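Local coordinates for protein beta-phenylalanine aminotransferase (Variovorax paradoxus, PDB 4AO9) that catalyses the pyridoxal-5'-phosphate-dependent transfer of the amino group of beta-phenylalanine, as a class-III aminotransferase, at residues Gly286-Gly291 against Lys337-Glu342. Residues are numbered along the deposited sequence; the frame is centred on the assembly and turned at random.
With PLP (pyridoxal-5'-phosphate), chain C.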
loop_
_atom_site.group_PDB
_atom_site.type_symbol
_atom_site.label_atom_id
_atom_site.label_comp_id
_atom_site.label_asym_id
_atom_site.label_seq_id
_atom_site.Cartn_x
_atom_site.Cartn_y
_atom_site.Cartn_z
ATOM N N GLY A 286 -7.765 8.358 -2.929
ATOM C CA GLY A 286 -7.037 7.895 -1.764
ATOM C C GLY A 286 -7.307 8.765 -0.566
ATOM O O GLY A 286 -8.359 9.412 -0.453
ATOM N N LYS A 287 -6.328 8.766 0.333
ATOM C CA LYS A 287 -6.352 9.567 1.577
ATOM C C LYS A 287 -7.708 9.390 2.333
ATOM O O LYS A 287 -7.996 8.289 2.810
ATOM C CB LYS A 287 -5.854 10.996 1.299
ATOM C CG LYS A 287 -4.316 10.871 1.077
ATOM C CD LYS A 287 -3.606 12.211 1.183
ATOM C CE LYS A 287 -2.087 12.139 0.964
ATOM N NZ LYS A 287 -1.756 12.489 -0.438
ATOM N N TYR A 288 -8.534 10.423 2.425
ATOM C CA TYR A 288 -9.701 10.383 3.326
ATOM C C TYR A 288 -10.812 9.392 2.962
ATOM O O TYR A 288 -11.679 9.098 3.785
ATOM C CB TYR A 288 -10.325 11.782 3.421
ATOM C CG TYR A 288 -11.089 12.124 2.154
ATOM C CD1 TYR A 288 -10.418 12.584 1.022
ATOM C CD2 TYR A 288 -12.475 11.932 2.070
ATOM C CE1 TYR A 288 -11.097 12.857 -0.149
ATOM C CE2 TYR A 288 -13.171 12.216 0.894
ATOM C CZ TYR A 288 -12.467 12.683 -0.205
ATOM O OH TYR A 288 -13.144 12.933 -1.370
ATOM N N ILE A 289 -10.823 8.910 1.723
ATOM C CA ILE A 289 -11.909 8.044 1.270
ATOM C C ILE A 289 -11.999 6.742 2.082
ATOM O O ILE A 289 -13.080 6.175 2.217
ATOM C CB ILE A 289 -11.839 7.798 -0.271
ATOM C CG1 ILE A 289 -11.982 9.115 -1.054
ATOM C CG2 ILE A 289 -12.897 6.801 -0.717
ATOM C CD1 ILE A 289 -13.420 9.562 -1.312
ATOM N N GLY A 290 -10.876 6.292 2.656
ATOM C CA GLY A 290 -10.870 5.120 3.524
ATOM C C GLY A 290 -11.178 5.383 4.988
ATOM O O GLY A 290 -10.883 4.547 5.834
ATOM N N GLY A 291 -11.757 6.543 5.282
ATOM C CA GLY A 291 -12.178 6.879 6.646
ATOM C C GLY A 291 -11.044 7.114 7.622
ATOM O O GLY A 291 -11.253 7.105 8.841
ATOM N N LYS A 337 -21.740 9.559 6.929
ATOM C CA LYS A 337 -22.125 10.211 8.191
ATOM C C LYS A 337 -21.460 11.560 8.428
ATOM O O LYS A 337 -22.015 12.406 9.146
ATOM C CB LYS A 337 -21.873 9.291 9.393
ATOM C CG LYS A 337 -22.674 7.998 9.365
ATOM C CD LYS A 337 -22.371 7.122 10.571
ATOM C CE LYS A 337 -23.153 5.812 10.518
ATOM N NZ LYS A 337 -22.984 5.030 11.779
ATOM N N LEU A 338 -20.283 11.768 7.839
ATOM C CA LEU A 338 -19.484 12.945 8.159
ATOM C C LEU A 338 -19.090 13.766 6.945
ATOM O O LEU A 338 -19.531 14.900 6.796
ATOM C CB LEU A 338 -18.234 12.546 8.956
ATOM C CG LEU A 338 -18.488 11.940 10.336
ATOM C CD1 LEU A 338 -17.204 11.420 10.939
ATOM C CD2 LEU A 338 -19.142 12.987 11.240
ATOM N N PHE A 339 -18.258 13.203 6.075
ATOM C CA PHE A 339 -17.789 13.958 4.922
ATOM C C PHE A 339 -18.621 13.642 3.698
ATOM O O PHE A 339 -18.148 13.039 2.725
ATOM C CB PHE A 339 -16.302 13.713 4.663
ATOM C CG PHE A 339 -15.665 14.750 3.768
ATOM C CD1 PHE A 339 -15.612 16.086 4.157
ATOM C CD2 PHE A 339 -15.124 14.393 2.536
ATOM C CE1 PHE A 339 -15.022 17.049 3.342
ATOM C CE2 PHE A 339 -14.534 15.349 1.711
ATOM C CZ PHE A 339 -14.480 16.682 2.119
ATOM N N THR A 340 -19.882 14.057 3.770
ATOM C CA THR A 340 -20.840 13.904 2.688
ATOM C C THR A 340 -20.507 14.890 1.570
ATOM O O THR A 340 -19.671 15.775 1.761
ATOM C CB THR A 340 -22.243 14.242 3.214
ATOM O OG1 THR A 340 -22.227 15.575 3.752
ATOM C CG2 THR A 340 -22.650 13.255 4.307
ATOM N N PRO A 341 -21.142 14.740 0.389
ATOM C CA PRO A 341 -20.910 15.745 -0.644
ATOM C C PRO A 341 -21.241 17.156 -0.144
ATOM O O PRO A 341 -20.503 18.110 -0.425
ATOM C CB PRO A 341 -21.862 15.308 -1.758
ATOM C CG PRO A 341 -21.905 13.808 -1.610
ATOM C CD PRO A 341 -21.922 13.593 -0.120
ATOM N N GLU A 342 -22.322 17.279 0.623
ATOM C CA GLU A 342 -22.716 18.565 1.197
ATOM C C GLU A 342 -21.645 19.142 2.127
ATOM O O GLU A 342 -21.324 20.330 2.058
ATOM C CB GLU A 342 -24.056 18.428 1.926
ATOM C CG GLU A 342 -25.258 18.174 1.007
ATOM C CD GLU A 342 -25.352 16.752 0.423
ATOM O OE1 GLU A 342 -24.711 15.799 0.934
ATOM O OE2 GLU A 342 -26.099 16.592 -0.571
HETATM N N1 PLP C . -1.328 11.416 -5.385
HETATM C C2 PLP C . -1.617 12.537 -4.726
HETATM C C2A PLP C . -2.114 13.725 -5.553
HETATM C C3 PLP C . -1.481 12.595 -3.336
HETATM O O3 PLP C . -1.770 13.656 -2.753
HETATM C C4 PLP C . -1.032 11.488 -2.596
HETATM C C4A PLP C . -0.885 11.491 -1.062
HETATM C C5 PLP C . -0.708 10.339 -3.353
HETATM C C6 PLP C . -0.868 10.341 -4.738
HETATM C C5A PLP C . -0.180 9.060 -2.675
HETATM O O4P PLP C . -1.033 8.415 -1.826
HETATM P P PLP C . -0.377 7.449 -0.716
HETATM O O1P PLP C . 0.479 8.359 0.244
HETATM O O2P PLP C . 0.555 6.408 -1.432
HETATM O O3P PLP C . -1.526 6.758 -0.063
#
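Tyr288 and Phe339 form an offset edge-to-face aromatic pair beside the cofactor lysine of a class-III aminotransferase (fold type I), linking the loop that leaves the seven-stranded mixed sheet at strand 282-286 to the turn between helices 325-337 and 341-365. The ring planes stand at 82° with centroids 5.1 Å apart, and Phe339 brings its CD2-CE2 edge toward the Tyr288 face. The approach is off-centre: Phe339 CD2 lies 3.4 Å from Tyr288 CE2. With CG anti to the backbone N (chi1 -163°), the Phe339 ring is carried on toward Tyr288. Leu338 is the first residue to leave the helical path, and an inverse gamma turn centred on Phe339 follows, before Thr340 N-caps the next helix (OG1 to Ala343 N). A wholly apolar ring suits this buried place, packing also on Ala344 and Leu347 of that helix. Tyrosine suits the other side because its ring offers a face while its OH hydrogen-bonds with Ser265 OG.

The preceding residue, Lys287, holds PLP covalently, the linkage PLP enzymes use as an internal aldimine. Its long chain, extended until it bends at chi4 (97°), reaches the cofactor. Thr320 of the second subunit packs on Lys287 and hydrogen-bonds PLP through OG1. Lys287 NZ is bonded to PLP C4A at 1.5 Å, and makes a weak, bent hydrogen bond to PLP O3 at 2.6 Å.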